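Major pilin protein fimA (Silicibacter pomeroyi, PDB 2IMH) is of unknown function and belongs to the DUF1028 family, so its pilin name is not a firm guide to its role. Local coordinates at residues A[52-60]-A[69-77]. Numbering follows the deposited sequence. Where two conformers were deposited one is given.
Sequences FWGEEVLQH and DAVNHVTSQ
V74 CG1 resting on the indole face of W53 illustrates how methyl groups and an aromatic face can join two helices. V74 is a knob in the hole formed by W53, E56, V57 and H60. With V74 CG1 anti to the backbone N (chi1 167°), that methyl sits over the five-membered ring of W53, 3.7 Å from its centroid, a CH-pi contact. T75 CG2 lies over the six-membered ring of W53, 3.8 Å from its centroid and on the same face as V74 CG1. The other V74 methyl, CG2, is 3.6 Å from H60 CD2. Deeper, V57 CG2 packs on A70 CB and V71 CG2. On the outer side H73 CB lies over a face of the H60 imidazole, and one water donates to E56 OE1, accepts from Q77 NE2 and bonds H60 NE2 at the ring edge. T75 is positioned by its OG1, which donates to V71 O at 2.9 Å, a carbonyl also taking T75 N. W53 and V57 also touch L86 of strand 85-90, placing consecutive helices 51-62 and 67-76, their short axes at 136°, against the four-stranded sheet. An alanine in place of W53 would probably leave V74 CG1 and T75 CG2 without their aromatic platform and open a gap beside L86. Between the two segments, direct cohesion is therefore apolar and CH-pi, and a polar link runs through water.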
loop_
_atom_site.group_PDB
_atom_site.type_symbol
_atom_site.label_atom_id
_atom_site.label_comp_id
_atom_site.label_asym_id
_atom_site.label_seq_id
_atom_site.Cartn_x
_atom_site.Cartn_y
_atom_site.Cartn_z
ATOM N N PHE A 52 -14.919 5.394 -0.275
ATOM C CA PHE A 52 -15.845 4.294 -0.547
ATOM C C PHE A 52 -15.278 3.266 -1.508
ATOM O O PHE A 52 -15.380 2.055 -1.264
ATOM C CB PHE A 52 -17.169 4.860 -1.037
ATOM C CG PHE A 52 -17.708 5.909 -0.109
ATOM C CD1 PHE A 52 -18.309 5.538 1.089
ATOM C CD2 PHE A 52 -17.517 7.265 -0.386
ATOM C CE1 PHE A 52 -18.783 6.508 1.982
ATOM C CE2 PHE A 52 -17.973 8.245 0.511
ATOM C CZ PHE A 52 -18.612 7.864 1.686
ATOM N N TRP A 53 -14.687 3.741 -2.600
ATOM C CA TRP A 53 -14.127 2.835 -3.588
ATOM C C TRP A 53 -13.141 1.887 -2.929
ATOM O O TRP A 53 -13.122 0.698 -3.232
ATOM C CB TRP A 53 -13.388 3.643 -4.628
ATOM C CG TRP A 53 -14.259 4.175 -5.737
ATOM C CD1 TRP A 53 -15.618 4.307 -5.743
ATOM C CD2 TRP A 53 -13.793 4.705 -6.969
ATOM N NE1 TRP A 53 -16.036 4.853 -6.947
ATOM C CE2 TRP A 53 -14.928 5.111 -7.713
ATOM C CE3 TRP A 53 -12.517 4.865 -7.533
ATOM C CZ2 TRP A 53 -14.823 5.673 -8.992
ATOM C CZ3 TRP A 53 -12.414 5.414 -8.814
ATOM C CH2 TRP A 53 -13.572 5.803 -9.530
ATOM N N GLY A 54 -12.309 2.430 -2.041
ATOM C CA GLY A 54 -11.229 1.628 -1.431
ATOM C C GLY A 54 -11.776 0.503 -0.573
ATOM O O GLY A 54 -11.221 -0.595 -0.543
ATOM N N GLU A 55 -12.842 0.791 0.157
ATOM C CA GLU A 55 -13.473 -0.205 1.022
ATOM C C GLU A 55 -14.321 -1.184 0.206
ATOM O O GLU A 55 -14.240 -2.397 0.382
ATOM C CB GLU A 55 -14.360 0.494 2.065
ATOM C CG GLU A 55 -13.597 1.403 3.029
ATOM C CD GLU A 55 -14.497 2.108 4.056
ATOM O OE1 GLU A 55 -15.740 2.095 3.895
ATOM O OE2 GLU A 55 -13.944 2.676 5.032
ATOM N N GLU A 56 -15.165 -0.651 -0.676
ATOM C CA GLU A 56 -16.087 -1.487 -1.429
ATOM C C GLU A 56 -15.395 -2.487 -2.344
ATOM O O GLU A 56 -15.842 -3.638 -2.464
ATOM C CB GLU A 56 -17.081 -0.611 -2.200
ATOM C CG GLU A 56 -17.997 0.095 -1.224
ATOM C CD GLU A 56 -19.025 0.997 -1.889
ATOM O OE1 GLU A 56 -19.225 0.873 -3.118
ATOM O OE2 GLU A 56 -19.638 1.816 -1.160
ATOM N N VAL A 57 -14.306 -2.081 -2.985
ATOM C CA VAL A 57 -13.594 -3.024 -3.874
ATOM C C VAL A 57 -13.092 -4.254 -3.117
ATOM O O VAL A 57 -13.099 -5.359 -3.668
ATOM C CB VAL A 57 -12.473 -2.323 -4.690
ATOM C CG1 VAL A 57 -11.220 -2.109 -3.865
ATOM C CG2 VAL A 57 -12.162 -3.078 -5.968
ATOM N N LEU A 58 -12.682 -4.065 -1.861
ATOM C CA LEU A 58 -12.264 -5.203 -1.019
ATOM C C LEU A 58 -13.444 -6.159 -0.750
ATOM O O LEU A 58 -13.296 -7.385 -0.786
ATOM C CB LEU A 58 -11.665 -4.710 0.296
ATOM C CG LEU A 58 -10.330 -3.965 0.160
ATOM C CD1 LEU A 58 -9.861 -3.463 1.522
ATOM C CD2 LEU A 58 -9.230 -4.822 -0.479
ATOM N N GLN A 59 -14.622 -5.599 -0.504
ATOM C CA GLN A 59 -15.812 -6.433 -0.335
ATOM C C GLN A 59 -16.110 -7.264 -1.580
ATOM O O GLN A 59 -16.449 -8.443 -1.472
ATOM C CB GLN A 59 -17.020 -5.582 0.057
ATOM C CG GLN A 59 -18.224 -6.437 0.463
ATOM C CD GLN A 59 -17.929 -7.368 1.628
ATOM O OE1 GLN A 59 -17.334 -6.968 2.639
ATOM N NE2 GLN A 59 -18.362 -8.617 1.504
ATOM N N HIS A 60 -15.961 -6.673 -2.768
ATOM C CA HIS A 60 -16.192 -7.451 -3.986
ATOM C C HIS A 60 -15.206 -8.608 -4.119
ATOM O O HIS A 60 -15.577 -9.679 -4.582
ATOM C CB HIS A 60 -16.179 -6.575 -5.231
ATOM C CG HIS A 60 -17.371 -5.676 -5.333
ATOM N ND1 HIS A 60 -18.561 -6.083 -5.898
ATOM C CD2 HIS A 60 -17.570 -4.405 -4.913
ATOM C CE1 HIS A 60 -19.435 -5.090 -5.840
ATOM N NE2 HIS A 60 -18.857 -4.059 -5.250
ATOM N N ASP A 69 -13.185 -7.290 -12.476
ATOM C CA ASP A 69 -14.622 -7.131 -12.243
ATOM C C ASP A 69 -14.963 -6.336 -10.985
ATOM O O ASP A 69 -15.877 -5.511 -10.996
ATOM C CB ASP A 69 -15.294 -8.497 -12.207
ATOM C CG ASP A 69 -15.206 -9.208 -13.540
ATOM O OD1 ASP A 69 -15.221 -8.518 -14.597
ATOM O OD2 ASP A 69 -15.110 -10.442 -13.534
ATOM N N ALA A 70 -14.234 -6.586 -9.903
ATOM C CA ALA A 70 -14.389 -5.812 -8.673
ATOM C C ALA A 70 -14.182 -4.306 -8.941
ATOM O O ALA A 70 -14.996 -3.471 -8.542
ATOM C CB ALA A 70 -13.399 -6.313 -7.631
ATOM N N VAL A 71 -13.095 -3.966 -9.623
ATOM C CA VAL A 71 -12.807 -2.571 -9.934
ATOM C C VAL A 71 -13.897 -2.011 -10.858
ATOM O O VAL A 71 -14.402 -0.909 -10.634
ATOM C CB VAL A 71 -11.394 -2.406 -10.543
ATOM C CG1 VAL A 71 -11.189 -0.994 -11.043
ATOM C CG2 VAL A 71 -10.327 -2.764 -9.489
ATOM N N ASN A 72 -14.270 -2.779 -11.880
ATOM C CA ASN A 72 -15.295 -2.303 -12.811
ATOM C C ASN A 72 -16.658 -2.101 -12.136
ATOM O O ASN A 72 -17.325 -1.101 -12.414
ATOM C CB ASN A 72 -15.368 -3.197 -14.062
ATOM C CG ASN A 72 -14.132 -3.070 -14.958
ATOM O OD1 ASN A 72 -13.290 -2.187 -14.772
ATOM N ND2 ASN A 72 -14.015 -3.966 -15.940
ATOM N N HIS A 73 -17.058 -3.013 -11.244
ATOM C CA HIS A 73 -18.323 -2.912 -10.490
ATOM C C HIS A 73 -18.385 -1.639 -9.659
ATOM O O HIS A 73 -19.414 -0.958 -9.585
ATOM C CB HIS A 73 -18.483 -4.080 -9.503
ATOM C CG HIS A 73 -18.610 -5.430 -10.140
ATOM N ND1 HIS A 73 -18.238 -6.589 -9.490
ATOM C CD2 HIS A 73 -19.067 -5.809 -11.356
ATOM C CE1 HIS A 73 -18.464 -7.624 -10.280
ATOM N NE2 HIS A 73 -18.968 -7.179 -11.416
ATOM N N VAL A 74 -17.283 -1.354 -8.983
ATOM C CA VAL A 74 -17.222 -0.205 -8.107
ATOM C C VAL A 74 -17.231 1.098 -8.905
ATOM O O VAL A 74 -17.980 2.015 -8.580
ATOM C CB VAL A 74 -15.980 -0.294 -7.200
ATOM C CG1 VAL A 74 -15.717 1.021 -6.507
ATOM C CG2 VAL A 74 -16.180 -1.408 -6.214
ATOM N N THR A 75 -16.415 1.165 -9.950
ATOM C CA THR A 75 -16.229 2.419 -10.675
ATOM C C THR A 75 -17.421 2.740 -11.581
ATOM O O THR A 75 -17.789 3.918 -11.724
ATOM C CB THR A 75 -14.933 2.414 -11.489
ATOM O OG1 THR A 75 -14.952 1.329 -12.420
ATOM C CG2 THR A 75 -13.718 2.291 -10.564
ATOM N N SER A 76 -18.021 1.699 -12.172
ATOM C CA SER A 76 -19.145 1.858 -13.108
ATOM C C SER A 76 -20.361 2.504 -12.456
ATOM O O SER A 76 -21.119 3.234 -13.117
ATOM C CB SER A 76 -19.541 0.511 -13.732
ATOM O OG SER A 76 -20.217 -0.321 -12.801
ATOM N N GLN A 77 -20.550 2.224 -11.169
ATOM C CA GLN A 77 -21.675 2.704 -10.352
ATOM C C GLN A 77 -21.558 4.179 -9.989
ATOM O O GLN A 77 -22.467 4.750 -9.387
ATOM C CB GLN A 77 -21.713 1.942 -9.020
ATOM C CG GLN A 77 -22.214 0.504 -9.052
ATOM C CD GLN A 77 -22.238 -0.113 -7.659
ATOM O OE1 GLN A 77 -23.307 -0.352 -7.092
ATOM N NE2 GLN A 77 -21.056 -0.349 -7.091
HETATM O O HOH W 1 -19.643 -1.312 -4.854
#